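Local coordinates for putative branched-chain amino acid ABC transporter (Rhodospirillum rubrum ATCC 11170, PDB 3HUT), which probably serves as the extracellular solute-binding receptor of an ABC transporter that takes up branched-chain amino acids or related ligands, at residues L6-Y20 against F67-F80. Sequence-based numbering, arbitrary orientation.
Sequences LLGYELPLTGANAAY and FVDDPRVVGVLGDF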
loop_
_atom_site.group_PDB
_atom_site.type_symbol
_atom_site.label_atom_id
_atom_site.label_comp_id
_atom_site.label_asym_id
_atom_site.label_seq_id
_atom_site.Cartn_x
_atom_site.Cartn_y
_atom_site.Cartn_z
ATOM N N LEU A 6 -24.135 9.557 -6.149
ATOM C CA LEU A 6 -23.107 9.242 -7.131
ATOM C C LEU A 6 -21.668 9.530 -6.736
ATOM O O LEU A 6 -21.352 10.598 -6.212
ATOM C CB LEU A 6 -23.380 9.993 -8.436
ATOM C CG LEU A 6 -23.973 9.256 -9.634
ATOM C CD1 LEU A 6 -25.365 8.746 -9.294
ATOM C CD2 LEU A 6 -24.019 10.204 -10.828
ATOM N N LEU A 7 -20.803 8.563 -7.021
ATOM C CA LEU A 7 -19.371 8.690 -6.786
ATOM C C LEU A 7 -18.723 8.440 -8.142
ATOM O O LEU A 7 -19.195 7.605 -8.913
ATOM C CB LEU A 7 -18.868 7.632 -5.798
ATOM C CG LEU A 7 -19.351 7.721 -4.349
ATOM C CD1 LEU A 7 -18.829 6.513 -3.586
ATOM C CD2 LEU A 7 -18.859 9.017 -3.711
ATOM N N GLY A 8 -17.660 9.171 -8.447
ATOM C CA GLY A 8 -16.986 8.951 -9.710
ATOM C C GLY A 8 -15.789 8.066 -9.439
ATOM O O GLY A 8 -15.309 8.007 -8.311
ATOM N N TYR A 9 -15.322 7.345 -10.447
ATOM C CA TYR A 9 -14.147 6.508 -10.268
ATOM C C TYR A 9 -13.359 6.528 -11.566
ATOM O O TYR A 9 -13.799 5.976 -12.573
ATOM C CB TYR A 9 -14.551 5.069 -9.912
ATOM C CG TYR A 9 -13.453 4.242 -9.257
ATOM C CD1 TYR A 9 -13.772 3.169 -8.420
ATOM C CD2 TYR A 9 -12.102 4.537 -9.459
ATOM C CE1 TYR A 9 -12.775 2.416 -7.790
ATOM C CE2 TYR A 9 -11.100 3.790 -8.837
ATOM C CZ TYR A 9 -11.444 2.733 -8.001
ATOM O OH TYR A 9 -10.461 2.012 -7.359
ATOM N N GLU A 10 -12.215 7.206 -11.556
ATOM C CA GLU A 10 -11.371 7.245 -12.738
ATOM C C GLU A 10 -10.294 6.187 -12.531
ATOM O O GLU A 10 -9.655 6.133 -11.477
ATOM C CB GLU A 10 -10.743 8.632 -12.935
ATOM C CG GLU A 10 -9.989 9.189 -11.732
ATOM C CD GLU A 10 -9.275 10.492 -12.058
ATOM O OE1 GLU A 10 -8.212 10.444 -12.713
ATOM O OE2 GLU A 10 -9.784 11.569 -11.673
ATOM N N LEU A 11 -10.122 5.333 -13.536
ATOM C CA LEU A 11 -9.145 4.252 -13.487
ATOM C C LEU A 11 -8.770 3.795 -14.896
ATOM O O LEU A 11 -9.524 4.000 -15.852
ATOM C CB LEU A 11 -9.702 3.064 -12.689
ATOM C CG LEU A 11 -11.181 2.678 -12.834
ATOM C CD1 LEU A 11 -11.622 2.731 -14.280
ATOM C CD2 LEU A 11 -11.401 1.289 -12.258
ATOM N N PRO A 12 -7.593 3.176 -15.041
ATOM C CA PRO A 12 -7.132 2.699 -16.348
ATOM C C PRO A 12 -7.719 1.362 -16.791
ATOM O O PRO A 12 -7.433 0.325 -16.197
ATOM C CB PRO A 12 -5.617 2.647 -16.170
ATOM C CG PRO A 12 -5.467 2.251 -14.733
ATOM C CD PRO A 12 -6.516 3.096 -14.035
ATOM N N LEU A 13 -8.541 1.396 -17.841
ATOM C CA LEU A 13 -9.155 0.188 -18.386
ATOM C C LEU A 13 -8.585 -0.120 -19.768
ATOM O O LEU A 13 -8.921 -1.128 -20.386
ATOM C CB LEU A 13 -10.673 0.339 -18.461
ATOM C CG LEU A 13 -11.345 0.425 -17.086
ATOM C CD1 LEU A 13 -12.844 0.604 -17.250
ATOM C CD2 LEU A 13 -11.032 -0.844 -16.281
ATOM N N THR A 14 -7.731 0.771 -20.254
ATOM C CA THR A 14 -7.080 0.573 -21.534
ATOM C C THR A 14 -5.652 1.058 -21.343
ATOM O O THR A 14 -5.390 1.911 -20.495
ATOM C CB THR A 14 -7.796 1.345 -22.691
ATOM O OG1 THR A 14 -7.867 2.739 -22.393
ATOM C CG2 THR A 14 -9.203 0.811 -22.887
ATOM N N GLY A 15 -4.722 0.490 -22.098
ATOM C CA GLY A 15 -3.341 0.901 -21.956
ATOM C C GLY A 15 -2.516 -0.113 -21.196
ATOM O O GLY A 15 -3.019 -1.155 -20.771
ATOM N N ALA A 16 -1.241 0.204 -21.011
ATOM C CA ALA A 16 -0.313 -0.685 -20.329
ATOM C C ALA A 16 -0.735 -1.074 -18.917
ATOM O O ALA A 16 -0.363 -2.136 -18.429
ATOM C CB ALA A 16 1.071 -0.049 -20.293
ATOM N N ASN A 17 -1.515 -0.219 -18.266
ATOM C CA ASN A 17 -1.942 -0.471 -16.892
ATOM C C ASN A 17 -3.410 -0.853 -16.726
ATOM O O ASN A 17 -3.974 -0.709 -15.640
ATOM C CB ASN A 17 -1.625 0.765 -16.042
ATOM C CG ASN A 17 -0.144 0.899 -15.744
ATOM O OD1 ASN A 17 0.390 2.006 -15.637
ATOM N ND2 ASN A 17 0.526 -0.233 -15.592
ATOM N N ALA A 18 -4.025 -1.351 -17.794
ATOM C CA ALA A 18 -5.434 -1.738 -17.754
ATOM C C ALA A 18 -5.753 -2.810 -16.706
ATOM O O ALA A 18 -6.828 -2.797 -16.109
ATOM C CB ALA A 18 -5.882 -2.215 -19.141
ATOM N N ALA A 19 -4.825 -3.735 -16.486
ATOM C CA ALA A 19 -5.042 -4.813 -15.522
ATOM C C ALA A 19 -5.338 -4.286 -14.117
ATOM O O ALA A 19 -6.082 -4.897 -13.346
ATOM C CB ALA A 19 -3.827 -5.747 -15.495
ATOM N N TYR A 20 -4.753 -3.146 -13.786
ATOM C CA TYR A 20 -4.967 -2.554 -12.478
ATOM C C TYR A 20 -6.370 -1.965 -12.383
ATOM O O TYR A 20 -7.013 -2.035 -11.336
ATOM C CB TYR A 20 -3.904 -1.490 -12.228
ATOM C CG TYR A 20 -2.514 -2.075 -12.231
ATOM C CD1 TYR A 20 -2.127 -2.994 -11.257
ATOM C CD2 TYR A 20 -1.592 -1.737 -13.221
ATOM C CE1 TYR A 20 -0.858 -3.561 -11.264
ATOM C CE2 TYR A 20 -0.315 -2.300 -13.239
ATOM C CZ TYR A 20 0.043 -3.212 -12.256
ATOM O OH TYR A 20 1.301 -3.770 -12.257
ATOM N N PHE A 67 -16.508 15.196 -13.978
ATOM C CA PHE A 67 -17.068 14.851 -12.674
ATOM C C PHE A 67 -17.437 16.109 -11.892
ATOM O O PHE A 67 -18.465 16.156 -11.215
ATOM C CB PHE A 67 -16.072 14.037 -11.843
ATOM C CG PHE A 67 -15.919 12.605 -12.287
ATOM C CD1 PHE A 67 -16.974 11.922 -12.882
ATOM C CD2 PHE A 67 -14.728 11.922 -12.049
ATOM C CE1 PHE A 67 -16.843 10.576 -13.233
ATOM C CE2 PHE A 67 -14.589 10.578 -12.395
ATOM C CZ PHE A 67 -15.645 9.903 -12.987
ATOM N N VAL A 68 -16.581 17.122 -11.975
ATOM C CA VAL A 68 -16.814 18.381 -11.273
ATOM C C VAL A 68 -18.091 19.043 -11.787
ATOM O O VAL A 68 -18.887 19.576 -11.011
ATOM C CB VAL A 68 -15.607 19.342 -11.458
ATOM C CG1 VAL A 68 -15.964 20.758 -10.977
ATOM C CG2 VAL A 68 -14.406 18.810 -10.677
ATOM N N ASP A 69 -18.289 18.979 -13.099
ATOM C CA ASP A 69 -19.458 19.567 -13.743
ATOM C C ASP A 69 -20.767 18.825 -13.499
ATOM O O ASP A 69 -21.839 19.353 -13.793
ATOM C CB ASP A 69 -19.218 19.695 -15.249
ATOM C CG ASP A 69 -18.719 21.066 -15.640
ATOM O OD1 ASP A 69 -19.493 22.037 -15.495
ATOM O OD2 ASP A 69 -17.560 21.180 -16.090
ATOM N N ASP A 70 -20.689 17.600 -12.983
ATOM C CA ASP A 70 -21.897 16.833 -12.693
ATOM C C ASP A 70 -22.199 16.974 -11.202
ATOM O O ASP A 70 -21.585 16.305 -10.372
ATOM C CB ASP A 70 -21.705 15.354 -13.032
ATOM C CG ASP A 70 -22.988 14.555 -12.888
ATOM O OD1 ASP A 70 -23.892 14.998 -12.147
ATOM O OD2 ASP A 70 -23.089 13.476 -13.507
ATOM N N PRO A 71 -23.160 17.842 -10.846
ATOM C CA PRO A 71 -23.536 18.071 -9.446
ATOM C C PRO A 71 -23.887 16.823 -8.636
ATOM O O PRO A 71 -23.861 16.854 -7.406
ATOM C CB PRO A 71 -24.708 19.044 -9.562
ATOM C CG PRO A 71 -25.318 18.670 -10.877
ATOM C CD PRO A 71 -24.102 18.522 -11.750
ATOM N N ARG A 72 -24.210 15.723 -9.308
ATOM C CA ARG A 72 -24.553 14.505 -8.580
ATOM C C ARG A 72 -23.322 13.820 -7.992
ATOM O O ARG A 72 -23.409 13.145 -6.972
ATOM C CB ARG A 72 -25.291 13.529 -9.491
ATOM C CG ARG A 72 -26.556 14.106 -10.103
ATOM C CD ARG A 72 -27.345 13.033 -10.821
ATOM N NE ARG A 72 -26.526 12.285 -11.769
ATOM C CZ ARG A 72 -25.968 12.804 -12.860
ATOM N NH1 ARG A 72 -26.137 14.088 -13.149
ATOM N NH2 ARG A 72 -25.252 12.031 -13.670
ATOM N N VAL A 73 -22.176 14.001 -8.639
ATOM C CA VAL A 73 -20.938 13.388 -8.176
ATOM C C VAL A 73 -20.428 14.130 -6.942
ATOM O O VAL A 73 -19.982 15.271 -7.039
ATOM C CB VAL A 73 -19.869 13.434 -9.278
ATOM C CG1 VAL A 73 -18.594 12.763 -8.790
ATOM C CG2 VAL A 73 -20.399 12.751 -10.545
ATOM N N VAL A 74 -20.493 13.483 -5.784
ATOM C CA VAL A 74 -20.060 14.124 -4.549
ATOM C C VAL A 74 -18.638 13.773 -4.134
ATOM O O VAL A 74 -18.069 14.398 -3.235
ATOM C CB VAL A 74 -21.022 13.782 -3.390
ATOM C CG1 VAL A 74 -22.406 14.339 -3.690
ATOM C CG2 VAL A 74 -21.094 12.276 -3.195
ATOM N N GLY A 75 -18.065 12.773 -4.791
ATOM C CA GLY A 75 -16.716 12.363 -4.469
ATOM C C GLY A 75 -16.161 11.539 -5.607
ATOM O O GLY A 75 -16.916 10.960 -6.384
ATOM N N VAL A 76 -14.842 11.480 -5.714
ATOM C CA VAL A 76 -14.226 10.708 -6.779
ATOM C C VAL A 76 -13.205 9.716 -6.235
ATOM O O VAL A 76 -12.324 10.096 -5.460
ATOM C CB VAL A 76 -13.498 11.629 -7.793
ATOM C CG1 VAL A 76 -12.702 10.786 -8.793
ATOM C CG2 VAL A 76 -14.507 12.498 -8.531
ATOM N N LEU A 77 -13.338 8.447 -6.625
ATOM C CA LEU A 77 -12.378 7.418 -6.236
ATOM C C LEU A 77 -11.377 7.662 -7.330
ATOM O O LEU A 77 -11.729 7.702 -8.510
ATOM C CB LEU A 77 -13.010 6.047 -6.327
ATOM C CG LEU A 77 -13.885 5.907 -5.089
ATOM C CD1 LEU A 77 -14.895 4.816 -5.292
ATOM C CD2 LEU A 77 -12.981 5.642 -3.884
ATOM N N GLY A 78 -10.110 7.786 -6.979
ATOM C CA GLY A 78 -9.219 8.211 -8.027
ATOM C C GLY A 78 -7.865 7.794 -8.485
ATOM O O GLY A 78 -6.837 8.210 -7.990
ATOM N N ASP A 79 -7.902 7.064 -9.574
ATOM C CA ASP A 79 -6.722 6.611 -10.256
ATOM C C ASP A 79 -5.537 5.926 -9.659
ATOM O O ASP A 79 -5.087 6.156 -8.550
ATOM C CB ASP A 79 -6.237 7.729 -11.172
ATOM C CG ASP A 79 -6.566 7.447 -12.639
ATOM O OD1 ASP A 79 -6.125 6.383 -13.122
ATOM O OD2 ASP A 79 -7.254 8.260 -13.310
ATOM N N PHE A 80 -5.065 5.037 -10.502
ATOM C CA PHE A 80 -3.966 4.159 -10.267
ATOM C C PHE A 80 -2.587 4.764 -9.993
ATOM O O PHE A 80 -2.015 4.562 -8.923
ATOM C CB PHE A 80 -3.905 3.244 -11.466
ATOM C CG PHE A 80 -2.796 2.327 -11.418
ATOM C CD1 PHE A 80 -2.782 1.336 -10.461
ATOM C CD2 PHE A 80 -1.714 2.490 -12.266
ATOM C CE1 PHE A 80 -1.698 0.512 -10.332
ATOM C CE2 PHE A 80 -0.620 1.673 -12.150
ATOM C CZ PHE A 80 -0.607 0.679 -11.178
HETATM O O HOH W 1 -25.473 12.256 -5.582
#
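Gly8 and Tyr9 run beside Val76 and Leu77 at the tightly packed middle of two parallel strands, 6-11 and 73-78. Gly8 uses both its backbone polar atoms here: its N donates to Gly75 O at 2.8 Å, and its O accepts from Leu77 N. Leu77 O then takes Glu10 N, and Glu10 O takes Asp79 N, which carries the pairing past the strand end. On one face of the sheet Leu77 CB sits over the centre of the Tyr9 ring, 3.5 Å from its centroid; Tyr9 CG, anti to the backbone N (chi1 -160°), lays the ring across that methylene, and Leu11 CD2 lies over the opposite face. On the other face Phe67, from the end of helix 57-69, rests its ring against the bare Gly8 CA, 3.9 Å from the centroid. Nearby, Glu10 OE1 lies 2.5 Å from Asp79 OD2, their carboxylate planes almost perpendicular; so short a distance suggests that one of the two acids is protonated. Tyr92 holds Glu10 OE2 and Ser53 holds Asp79 OD1, an oxygen that also accepts from Phe80 N through its anti lone pair. Beyond the strands, Tyr20 and Phe80 form an offset stack with centroids 4.3 Å apart and planes 9° apart, while Pro12 packs its CD on Phe80 CB at 3.7 Å. At the more solvent-accessible Leu6 end Val74 N still donates to Leu6 O, but the side chains meet more loosely: Leu6 CD2 lies 3.4 Å from Arg72 NE, alongside a side chain whose NH2 is salt-bridged to Asp70 OD2, and a water links Leu6 N to Arg72 O. With strand 46-52 flanking 6-11 on its other edge, the 2-1-3-4-5 strand order and helices on both faces are characteristic of the N-terminal lobe of type I periplasmic binding proteins, the class of the leucine-binding family.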